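PDB 5IQK: beta-lactamase Rm3 from Uncultured bacterium, which probably hydrolyses the beta-lactam ring of antibiotics as a zinc-dependent subclass B3 metallo-beta-lactamase, so conferring resistance. Local coordinates for residues 23-28 / 227-232; 29-34 / 80-85; 42-47 / 87-92; 97-100 / 106-109. All coordinates share one frame; numbering follows the deposited sequence.

Contact 1. Residues 23-28 / 227-232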
loop_
_atom_site.group_PDB
_atom_site.type_symbol
_atom_site.label_atom_id
_atom_site.label_comp_id
_atom_site.label_asym_id
_atom_site.label_seq_id
_atom_site.Cartn_x
_atom_site.Cartn_y
_atom_site.Cartn_z
ATOM N N THR A 23 -9.937 1.363 -12.003
ATOM C CA THR A 23 -8.860 1.570 -11.021
ATOM C C THR A 23 -8.157 2.912 -11.242
ATOM O O THR A 23 -7.637 3.163 -12.327
ATOM C CB THR A 23 -7.816 0.439 -11.087
ATOM O OG1 THR A 23 -8.438 -0.827 -10.815
ATOM C CG2 THR A 23 -6.678 0.683 -10.063
ATOM N N TYR A 24 -8.130 3.759 -10.213
ATOM C CA TYR A 24 -7.541 5.099 -10.335
ATOM C C TYR A 24 -6.474 5.339 -9.277
ATOM O O TYR A 24 -6.588 4.819 -8.168
ATOM C CB TYR A 24 -8.591 6.180 -10.173
ATOM C CG TYR A 24 -9.721 6.097 -11.170
ATOM C CD1 TYR A 24 -9.749 6.933 -12.269
ATOM C CD2 TYR A 24 -10.752 5.179 -11.010
ATOM C CE1 TYR A 24 -10.785 6.869 -13.192
ATOM C CE2 TYR A 24 -11.786 5.114 -11.925
ATOM C CZ TYR A 24 -11.790 5.960 -13.014
ATOM O OH TYR A 24 -12.815 5.897 -13.931
ATOM N N TYR A 25 -5.490 6.176 -9.599
ATOM C CA TYR A 25 -4.508 6.653 -8.610
ATOM C C TYR A 25 -4.967 7.970 -7.970
ATOM O O TYR A 25 -5.276 8.928 -8.679
ATOM C CB TYR A 25 -3.146 6.845 -9.264
ATOM C CG TYR A 25 -2.023 7.105 -8.265
ATOM C CD1 TYR A 25 -1.395 6.053 -7.617
ATOM C CD2 TYR A 25 -1.618 8.397 -7.971
ATOM C CE1 TYR A 25 -0.364 6.278 -6.702
ATOM C CE2 TYR A 25 -0.568 8.640 -7.051
ATOM C CZ TYR A 25 0.033 7.574 -6.428
ATOM O OH TYR A 25 1.045 7.796 -5.524
ATOM N N VAL A 26 -5.021 8.018 -6.639
ATOM C CA VAL A 26 -5.463 9.228 -5.941
ATOM C C VAL A 26 -4.489 9.637 -4.832
ATOM O O VAL A 26 -4.842 10.419 -3.940
ATOM C CB VAL A 26 -6.876 9.052 -5.334
ATOM C CG1 VAL A 26 -7.915 8.937 -6.436
ATOM C CG2 VAL A 26 -6.925 7.836 -4.433
ATOM N N GLY A 27 -3.262 9.125 -4.917
ATOM C CA GLY A 27 -2.248 9.372 -3.911
ATOM C C GLY A 27 -1.381 10.602 -4.157
ATOM O O GLY A 27 -1.793 11.571 -4.807
ATOM N N MET A 28 -0.171 10.559 -3.598
ATOM C CA MET A 28 0.765 11.682 -3.603
ATOM C C MET A 28 2.037 11.287 -4.362
ATOM O O MET A 28 2.138 10.174 -4.874
ATOM C CB MET A 28 1.111 12.102 -2.162
ATOM C CG MET A 28 -0.004 12.810 -1.390
ATOM S SD MET A 28 -1.530 11.852 -1.171
ATOM C CE MET A 28 -0.907 10.342 -0.417
ATOM N N SER A 227 7.729 1.080 -8.114
ATOM C CA SER A 227 7.212 0.392 -9.299
ATOM C C SER A 227 7.303 1.303 -10.517
ATOM O O SER A 227 6.602 1.097 -11.510
ATOM C CB SER A 227 5.768 -0.073 -9.087
ATOM O OG SER A 227 4.864 1.013 -8.921
ATOM N N GLN A 228 8.172 2.310 -10.432
ATOM C CA GLN A 228 8.431 3.243 -11.542
ATOM C C GLN A 228 7.158 3.916 -12.055
ATOM O O GLN A 228 6.982 4.110 -13.275
ATOM C CB GLN A 228 9.124 2.529 -12.708
ATOM C CG GLN A 228 10.449 1.858 -12.332
ATOM C CD GLN A 228 10.228 0.481 -11.733
ATOM O OE1 GLN A 228 9.411 -0.293 -12.236
ATOM N NE2 GLN A 228 10.940 0.173 -10.646
ATOM N N LEU A 229 6.273 4.291 -11.135
ATOM C CA LEU A 229 4.962 4.799 -11.550
ATOM C C LEU A 229 5.073 6.113 -12.308
ATOM O O LEU A 229 4.254 6.378 -13.201
ATOM C CB LEU A 229 4.030 4.971 -10.350
ATOM C CG LEU A 229 2.568 5.294 -10.676
ATOM C CD1 LEU A 229 1.976 4.241 -11.608
ATOM C CD2 LEU A 229 1.739 5.404 -9.408
ATOM N N TRP A 230 6.047 6.952 -11.960
ATOM C CA TRP A 230 6.123 8.254 -12.626
ATOM C C TRP A 230 6.735 8.148 -14.019
ATOM O O TRP A 230 6.359 8.916 -14.914
ATOM C CB TRP A 230 6.870 9.263 -11.742
ATOM C CG TRP A 230 6.287 9.324 -10.365
ATOM C CD1 TRP A 230 6.978 9.368 -9.181
ATOM C CD2 TRP A 230 4.886 9.280 -10.010
ATOM N NE1 TRP A 230 6.099 9.378 -8.124
ATOM C CE2 TRP A 230 4.816 9.319 -8.601
ATOM C CE3 TRP A 230 3.689 9.231 -10.749
ATOM C CZ2 TRP A 230 3.599 9.304 -7.912
ATOM C CZ3 TRP A 230 2.483 9.210 -10.064
ATOM C CH2 TRP A 230 2.448 9.247 -8.656
ATOM N N GLN A 231 7.633 7.189 -14.235
ATOM C CA GLN A 231 8.096 6.913 -15.596
ATOM C C GLN A 231 6.925 6.401 -16.443
ATOM O O GLN A 231 6.719 6.829 -17.590
ATOM C CB GLN A 231 9.225 5.888 -15.626
ATOM C CG GLN A 231 10.538 6.365 -14.994
ATOM C CD GLN A 231 10.627 6.036 -13.515
ATOM O OE1 GLN A 231 9.620 6.003 -12.805
ATOM N NE2 GLN A 231 11.841 5.780 -13.043
ATOM N N ARG A 232 6.179 5.467 -15.867
ATOM C CA ARG A 232 5.011 4.865 -16.519
ATOM C C ARG A 232 3.950 5.915 -16.848
ATOM O O ARG A 232 3.407 5.933 -17.962
ATOM C CB ARG A 232 4.440 3.774 -15.596
ATOM C CG ARG A 232 5.333 2.539 -15.565
ATOM C CD ARG A 232 5.069 1.622 -14.370
ATOM N NE ARG A 232 3.783 0.943 -14.368
ATOM C CZ ARG A 232 3.170 0.550 -13.255
ATOM N NH1 ARG A 232 3.718 0.793 -12.068
ATOM N NH2 ARG A 232 2.015 -0.073 -13.327
#
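The ring of Y25 has the CD2 methyl of L229 over one face and the backbone N of G27 near the rim of the opposite one, while M28 O lies in plane at its edge. L229 CD2 makes a CH-pi contact, 3.9 Å from the centroid of the Y25 ring. W230 comes in from the same side as the leucine and forms an offset edge-to-face pair with Y25, its plane at 87° to that of the tyrosine and its CH2 3.5 Å from Y25 CE2. With CG anti to the backbone N (chi1 -170°), Y25 holds its ring out from the strand toward the helix. The contact joins the short strand 23-25, in the larger sheet of the metallo-beta-lactamase fold, to the first turn of helix 229-239, nearly 200 residues further along the chain. Tyrosine suits this place because its ring is broad enough to serve both partners while its hydroxyl reaches a backbone acceptor: Y25 OH donates to M28 O at 2.7 Å, in the carbonyl plane, which ties the turn after the strand back to the ring. The same M28 O sits 3.5 Å from CZ2 at the edge of W230. The indole uses its polar end too, since W230 NE1 is hydrogen-bonded to K29 O, and the bond helps to fix how the tryptophan is turned.

Contact 2. Residues 29-34 / 80-85. With ZN (zinc ion), chain D.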
loop_
_atom_site.group_PDB
_atom_site.type_symbol
_atom_site.label_atom_id
_atom_site.label_comp_id
_atom_site.label_asym_id
_atom_site.label_seq_id
_atom_site.Cartn_x
_atom_site.Cartn_y
_atom_site.Cartn_z
ATOM N N LYS A 29 3.022 12.178 -4.417
ATOM C CA LYS A 29 4.231 11.890 -5.176
ATOM C C LYS A 29 5.035 10.713 -4.594
ATOM O O LYS A 29 5.726 10.008 -5.329
ATOM C CB LYS A 29 5.119 13.127 -5.256
ATOM C CG LYS A 29 6.049 13.122 -6.452
ATOM C CD LYS A 29 5.278 13.252 -7.748
ATOM C CE LYS A 29 4.838 14.692 -8.001
ATOM N NZ LYS A 29 4.006 14.836 -9.223
ATOM N N GLY A 30 4.961 10.511 -3.285
ATOM C CA GLY A 30 5.792 9.488 -2.658
ATOM C C GLY A 30 5.040 8.435 -1.872
ATOM O O GLY A 30 5.670 7.562 -1.263
ATOM N N LEU A 31 3.705 8.512 -1.888
ATOM C CA LEU A 31 2.841 7.593 -1.135
ATOM C C LEU A 31 1.597 7.253 -1.947
ATOM O O LEU A 31 0.853 8.157 -2.330
ATOM C CB LEU A 31 2.425 8.223 0.194
ATOM C CG LEU A 31 3.551 8.607 1.157
ATOM C CD1 LEU A 31 2.993 9.468 2.280
ATOM C CD2 LEU A 31 4.211 7.350 1.702
ATOM N N SER A 32 1.336 5.964 -2.178
ATOM C CA SER A 32 0.227 5.590 -3.051
ATOM C C SER A 32 -1.099 5.545 -2.310
ATOM O O SER A 32 -1.157 5.281 -1.112
ATOM C CB SER A 32 0.486 4.236 -3.724
ATOM O OG SER A 32 1.632 4.298 -4.567
ATOM N N SER A 33 -2.152 5.864 -3.043
ATOM C CA SER A 33 -3.521 5.595 -2.630
ATOM C C SER A 33 -4.263 5.264 -3.913
ATOM O O SER A 33 -4.038 5.910 -4.934
ATOM C CB SER A 33 -4.149 6.793 -1.912
ATOM O OG SER A 33 -5.473 6.472 -1.489
ATOM N N VAL A 34 -5.114 4.243 -3.883
ATOM C CA VAL A 34 -5.752 3.759 -5.101
ATOM C C VAL A 34 -7.266 3.632 -4.897
ATOM O O VAL A 34 -7.724 3.103 -3.876
ATOM C CB VAL A 34 -5.148 2.387 -5.541
ATOM C CG1 VAL A 34 -5.990 1.730 -6.644
ATOM C CG2 VAL A 34 -3.706 2.571 -6.015
ATOM N N ILE A 80 2.880 5.036 9.852
ATOM C CA ILE A 80 2.170 6.310 9.766
ATOM C C ILE A 80 2.014 6.838 8.335
ATOM O O ILE A 80 1.053 7.552 8.045
ATOM C CB ILE A 80 2.873 7.383 10.653
ATOM C CG1 ILE A 80 2.063 8.683 10.700
ATOM C CG2 ILE A 80 4.308 7.643 10.179
ATOM C CD1 ILE A 80 2.459 9.614 11.850
ATOM N N ASP A 81 2.934 6.505 7.435
ATOM C CA ASP A 81 2.853 7.058 6.084
ATOM C C ASP A 81 1.876 6.295 5.184
ATOM O O ASP A 81 1.733 6.656 4.013
ATOM C CB ASP A 81 4.239 7.108 5.416
ATOM C CG ASP A 81 4.937 5.747 5.390
ATOM O OD1 ASP A 81 4.857 5.040 6.410
ATOM O OD2 ASP A 81 5.568 5.391 4.363
ATOM N N HIS A 82 1.213 5.260 5.720
ATOM C CA HIS A 82 0.149 4.550 4.989
ATOM C C HIS A 82 -1.153 4.539 5.794
ATOM O O HIS A 82 -2.257 4.485 5.235
ATOM C CB HIS A 82 0.610 3.115 4.653
ATOM C CG HIS A 82 1.917 3.077 3.921
ATOM N ND1 HIS A 82 2.009 3.256 2.556
ATOM C CD2 HIS A 82 3.188 2.980 4.373
ATOM C CE1 HIS A 82 3.279 3.233 2.195
ATOM N NE2 HIS A 82 4.019 3.065 3.278
ATOM N N ALA A 83 -1.023 4.604 7.112
ATOM C CA ALA A 83 -2.175 4.478 7.993
ATOM C C ALA A 83 -2.571 5.787 8.661
ATOM O O ALA A 83 -3.658 5.880 9.232
ATOM C CB ALA A 83 -1.902 3.395 9.073
ATOM N N GLY A 84 -1.697 6.793 8.588
ATOM C CA GLY A 84 -1.924 8.062 9.263
ATOM C C GLY A 84 -3.169 8.819 8.824
ATOM O O GLY A 84 -3.797 9.527 9.617
ATOM N N GLY A 85 -3.531 8.687 7.553
ATOM C CA GLY A 85 -4.686 9.399 7.029
ATOM C C GLY A 85 -5.981 8.615 7.180
ATOM O O GLY A 85 -7.056 9.104 6.837
HETATM ZN ZN ZN D . 5.920 3.559 3.694
HETATM O O HOH W 1 0.061 5.045 1.431
HETATM O O HOH W 2 6.889 2.892 5.443
HETATM O O HOH W 3 7.024 1.455 3.609
#
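L31 straddles the backbone carbonyl of D81: L31 CD1 and L31 CD2 each lie 3.5 Å from D81 O, and the leucine side chain runs at about a right angle to that of the aspartate. The fit continues down to the carboxylate, where L31 CD2 is 3.6 Å from D81 OD2. An apolar branched chain is apt here, for it fills the space beside a zinc ligand without competing for the metal. This is the tightly packed side. D81 and H82 end the HxHxDH sequence motif of the metallo-beta-lactamases, and with H223 they hold one of the active-site zinc ions. D81 OD2 binds zinc at 2.0 Å, the chi1 of 55° turning the carboxylate to the metal with OD2 as the ligand, and H82 NE2 binds at the same length. The other side is occupied by solvent: water 2 is a further zinc ligand, at 2.1 Å, and also donates to D81 OD1. Water 1 bridges the two segments, with H82 ND1 donating to it at 2.9 Å and the water hydrogen-bonded in turn to S32 O, beside a loose approach of L31 CD2 to H82 CE1 at 4.2 Å. The buried imidazole is thus held at both nitrogens, by metal and by water. Both L31 and D81 lean on W10 of helix 5-10; the loop 29-34 leads from strand 23-25 into strand 34-36, and S32 OG is bonded to S221 O at the end of strand 218-221.

Contact 3. Residues 42-47 / 87-92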
loop_
_atom_site.group_PDB
_atom_site.type_symbol
_atom_site.label_atom_id
_atom_site.label_comp_id
_atom_site.label_asym_id
_atom_site.label_seq_id
_atom_site.Cartn_x
_atom_site.Cartn_y
_atom_site.Cartn_z
ATOM N N HIS A 42 -17.291 2.514 -3.794
ATOM C CA HIS A 42 -15.890 2.301 -4.122
ATOM C C HIS A 42 -15.040 1.706 -3.007
ATOM O O HIS A 42 -15.395 1.728 -1.829
ATOM C CB HIS A 42 -15.225 3.612 -4.542
ATOM C CG HIS A 42 -16.105 4.514 -5.342
ATOM N ND1 HIS A 42 -16.832 4.080 -6.432
ATOM C CD2 HIS A 42 -16.394 5.828 -5.196
ATOM C CE1 HIS A 42 -17.515 5.091 -6.933
ATOM N NE2 HIS A 42 -17.268 6.165 -6.203
ATOM N N VAL A 43 -13.890 1.208 -3.424
ATOM C CA VAL A 43 -12.858 0.725 -2.511
ATOM C C VAL A 43 -11.679 1.682 -2.593
ATOM O O VAL A 43 -11.299 2.113 -3.684
ATOM C CB VAL A 43 -12.410 -0.690 -2.857
ATOM C CG1 VAL A 43 -11.295 -1.157 -1.889
ATOM C CG2 VAL A 43 -13.596 -1.641 -2.798
ATOM N N LEU A 44 -11.132 2.040 -1.432
ATOM C CA LEU A 44 -9.971 2.919 -1.361
ATOM C C LEU A 44 -8.850 2.169 -0.683
ATOM O O LEU A 44 -9.074 1.537 0.342
ATOM C CB LEU A 44 -10.301 4.206 -0.604
ATOM C CG LEU A 44 -9.197 5.246 -0.460
ATOM C CD1 LEU A 44 -8.760 5.728 -1.831
ATOM C CD2 LEU A 44 -9.675 6.412 0.394
ATOM N N ILE A 45 -7.667 2.204 -1.282
ATOM C CA ILE A 45 -6.514 1.511 -0.724
ATOM C C ILE A 45 -5.484 2.507 -0.220
ATOM O O ILE A 45 -4.959 3.314 -0.991
ATOM C CB ILE A 45 -5.867 0.568 -1.751
ATOM C CG1 ILE A 45 -6.925 -0.358 -2.355
ATOM C CG2 ILE A 45 -4.761 -0.268 -1.104
ATOM C CD1 ILE A 45 -6.366 -1.348 -3.343
ATOM N N ASP A 46 -5.227 2.417 1.088
ATOM C CA ASP A 46 -4.246 3.204 1.843
ATOM C C ASP A 46 -4.634 4.676 2.007
ATOM O O ASP A 46 -5.437 5.227 1.237
ATOM C CB ASP A 46 -2.862 3.076 1.217
ATOM C CG ASP A 46 -2.026 1.991 1.882
ATOM O OD1 ASP A 46 -2.486 1.430 2.906
ATOM O OD2 ASP A 46 -0.904 1.724 1.401
ATOM N N GLY A 47 -4.076 5.290 3.048
ATOM C CA GLY A 47 -4.498 6.607 3.488
ATOM C C GLY A 47 -3.385 7.631 3.654
ATOM O O GLY A 47 -3.638 8.771 4.059
ATOM N N ALA A 87 -7.926 7.505 9.777
ATOM C CA ALA A 87 -9.003 7.971 10.658
ATOM C C ALA A 87 -9.889 9.016 9.975
ATOM O O ALA A 87 -11.125 8.981 10.097
ATOM C CB ALA A 87 -8.432 8.533 11.945
ATOM N N GLU A 88 -9.265 9.943 9.255
ATOM C CA GLU A 88 -10.022 11.002 8.577
ATOM C C GLU A 88 -10.823 10.454 7.403
ATOM O O GLU A 88 -11.976 10.837 7.194
ATOM C CB GLU A 88 -9.085 12.119 8.097
ATOM C CG GLU A 88 -9.806 13.239 7.341
ATOM C CD GLU A 88 -8.963 14.503 7.191
ATOM O OE1 GLU A 88 -7.789 14.500 7.624
ATOM O OE2 GLU A 88 -9.480 15.502 6.641
ATOM N N LEU A 89 -10.210 9.565 6.628
ATOM C CA LEU A 89 -10.894 8.959 5.497
ATOM C C LEU A 89 -12.101 8.156 5.973
ATOM O O LEU A 89 -13.179 8.211 5.362
ATOM C CB LEU A 89 -9.937 8.078 4.696
ATOM C CG LEU A 89 -8.826 8.859 3.995
ATOM C CD1 LEU A 89 -7.785 7.920 3.422
ATOM C CD2 LEU A 89 -9.420 9.767 2.900
ATOM N N GLN A 90 -11.935 7.444 7.081
ATOM C CA GLN A 90 -13.052 6.708 7.670
ATOM C C GLN A 90 -14.172 7.638 8.117
ATOM O O GLN A 90 -15.339 7.389 7.827
ATOM C CB GLN A 90 -12.580 5.867 8.852
ATOM C CG GLN A 90 -13.708 5.254 9.672
ATOM C CD GLN A 90 -13.217 4.075 10.487
ATOM O OE1 GLN A 90 -12.762 4.238 11.620
ATOM N NE2 GLN A 90 -13.315 2.878 9.918
ATOM N N ARG A 91 -13.824 8.718 8.806
ATOM C CA ARG A 91 -14.837 9.661 9.270
ATOM C C ARG A 91 -15.626 10.263 8.115
ATOM O O ARG A 91 -16.839 10.445 8.215
ATOM C CB ARG A 91 -14.204 10.779 10.092
ATOM C CG ARG A 91 -13.941 10.419 11.539
ATOM C CD ARG A 91 -13.679 11.670 12.362
ATOM N NE ARG A 91 -12.631 12.506 11.778
ATOM C CZ ARG A 91 -11.330 12.342 12.008
ATOM N NH1 ARG A 91 -10.918 11.363 12.801
ATOM N NH2 ARG A 91 -10.442 13.148 11.439
ATOM N N ARG A 92 -14.940 10.555 7.012
ATOM C CA ARG A 92 -15.581 11.232 5.881
ATOM C C ARG A 92 -16.394 10.270 5.009
ATOM O O ARG A 92 -17.282 10.693 4.269
ATOM C CB ARG A 92 -14.530 11.949 5.023
ATOM C CG ARG A 92 -13.883 13.178 5.681
ATOM C CD ARG A 92 -14.844 14.364 5.721
ATOM N NE ARG A 92 -15.241 14.794 4.382
ATOM C CZ ARG A 92 -14.543 15.640 3.630
ATOM N NH1 ARG A 92 -13.422 16.174 4.090
ATOM N NH2 ARG A 92 -14.974 15.962 2.421
#
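L89 of helix 86-93 reaches down to the C-terminal end of strand 42-45, in the alpha/beta packing of the metallo-beta-lactamase fold; this helix links the parallel, neighbouring strands 70-74 and 96-99 as a beta-alpha-beta crossover. From CB, which points toward the strand, the L89 chain runs to CG, anti to the carbonyl carbon (chi1 -67°), and these two atoms act as a stem that carries the methyls across. CD1 continues the extended line, anti to CA (chi2 170°), and makes the closest approach, 3.5 Å from G47 CA. The same methyl lies 3.9 Å from L44 CD2. CD2, the other branch, meets that L44 methyl more loosely, at 4.2 Å. The two leucines cross at about a right angle and touch through their methyl ends. Leucine suits both positions, being long enough to bridge from helix to sheet and ending in two methyls that can meet those of another leucine. Glycine suits position 47 because, with no side chain, it lets L89 CD1 settle directly against the backbone just where the strand gives way to a turn. Around the contact, I57 of helix 53-62 and I73 of strand 70-74 also touch L89. D46 turns its CB away from the helix, and its OD2 is hydrogen-bonded to Y177 OH and S76 OG. D46 O lies 4.2 Å from L89 CD1 and is itself hydrogen-bonded to S33 OG.

Contact 4. Residues 97-100 / 106-109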
loop_
_atom_site.group_PDB
_atom_site.type_symbol
_atom_site.label_atom_id
_atom_site.label_comp_id
_atom_site.label_asym_id
_atom_site.label_seq_id
_atom_site.Cartn_x
_atom_site.Cartn_y
_atom_site.Cartn_z
ATOM N N VAL A 97 -12.530 -0.173 7.776
ATOM C CA VAL A 97 -11.149 -0.337 7.343
ATOM C C VAL A 97 -10.710 -1.792 7.525
ATOM O O VAL A 97 -10.882 -2.369 8.598
ATOM C CB VAL A 97 -10.187 0.591 8.126
ATOM C CG1 VAL A 97 -8.759 0.231 7.843
ATOM C CG2 VAL A 97 -10.446 2.055 7.775
ATOM N N ALA A 98 -10.148 -2.389 6.480
ATOM C CA ALA A 98 -9.645 -3.755 6.591
ATOM C C ALA A 98 -8.119 -3.755 6.662
ATOM O O ALA A 98 -7.448 -3.100 5.865
ATOM C CB ALA A 98 -10.126 -4.605 5.425
ATOM N N ALA A 99 -7.587 -4.496 7.623
ATOM C CA ALA A 99 -6.148 -4.576 7.833
ATOM C C ALA A 99 -5.809 -5.926 8.420
ATOM O O ALA A 99 -6.685 -6.600 8.967
ATOM C CB ALA A 99 -5.674 -3.467 8.741
ATOM N N SER A 100 -4.541 -6.315 8.337
ATOM C CA SER A 100 -4.106 -7.581 8.931
ATOM C C SER A 100 -4.270 -7.538 10.447
ATOM O O SER A 100 -4.333 -6.463 11.041
ATOM C CB SER A 100 -2.645 -7.871 8.573
ATOM O OG SER A 100 -1.779 -6.958 9.229
ATOM N N ASP A 106 -1.644 -1.844 15.302
ATOM C CA ASP A 106 -1.052 -0.514 15.116
ATOM C C ASP A 106 -2.135 0.544 14.887
ATOM O O ASP A 106 -2.125 1.601 15.520
ATOM C CB ASP A 106 -0.084 -0.477 13.924
ATOM C CG ASP A 106 1.046 -1.478 14.035
ATOM O OD1 ASP A 106 1.303 -1.983 15.143
ATOM O OD2 ASP A 106 1.682 -1.751 12.995
ATOM N N LEU A 107 -3.062 0.251 13.975
ATOM C CA LEU A 107 -4.115 1.202 13.618
ATOM C C LEU A 107 -4.965 1.589 14.820
ATOM O O LEU A 107 -5.303 2.763 14.995
ATOM C CB LEU A 107 -5.008 0.628 12.515
ATOM C CG LEU A 107 -4.584 0.890 11.069
ATOM C CD1 LEU A 107 -3.149 0.429 10.780
ATOM C CD2 LEU A 107 -5.581 0.225 10.133
ATOM N N ALA A 108 -5.287 0.603 15.654
ATOM C CA ALA A 108 -6.157 0.818 16.802
ATOM C C ALA A 108 -5.532 1.733 17.860
ATOM O O ALA A 108 -6.244 2.460 18.559
ATOM C CB ALA A 108 -6.549 -0.530 17.432
ATOM N N SER A 109 -4.208 1.722 17.963
ATOM C CA SER A 109 -3.538 2.526 18.976
ATOM C C SER A 109 -2.864 3.750 18.372
ATOM O O SER A 109 -2.453 4.661 19.088
ATOM C CB SER A 109 -2.501 1.685 19.723
ATOM O OG SER A 109 -1.481 1.250 18.840
#
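L107 points its side chain from the helix at the strand and sets one methyl, CD2, against V97 and the small A99. V97 and A99 sit two apart on strand 96-99 and turn their CB atoms to the same helix, whereas A98 between them faces the other way. L107 CD2 lies 3.9 Å from V97 CG1, and it is equally far from A99 CB, so that the methyl rests across the pair. The V97 and L107 side chains cross obliquely. The valine offers CG1, the branch anti to its backbone N (chi1 170°), while the second torsion of L107 (chi2 55°) folds CD1 back and leaves CD2 as the branch extended toward the sheet. The size of each residue fits its place: alanine keeps the strand low where the helix comes near, the valine fills the wider part, and leucine supplies the reach over a separation of 8.4 Å between A99 CA and L107 CA. The contact is wholly apolar. Polar work falls to S100, the N-cap between the two elements, whose OG caps A103 N in the first turn and is also bonded to G158 O. Strand 96-99, helix 101-109 and strand 131-133 form a beta-alpha-beta unit, and L107 also touches M131 of that last strand, L86 of helix 86-93 and Y125 in a loop.

Overall arrangement
All four contacts are largely buried, but contact 2 lies nearest the centre of the chain and is the one that holds a metal; the centres of the other three lie about 12 to 13 Å from it. Contacts 1, 3 and 4 reach the same mixed sheet, contact 1 through aromatic rings near one end of it, contacts 3 and 4 through aliphatic methyls further across. Contact 2 joins its neighbours by probable backbone hydrogen bonds: V26 N to S33 O with contact 1, H82 O to G47 N with contact 3. It meets contact 4 only by packing, A83 CB on L107 CD1. Contacts 1 and 4 do not touch and lie on opposite sides of the chain's centre.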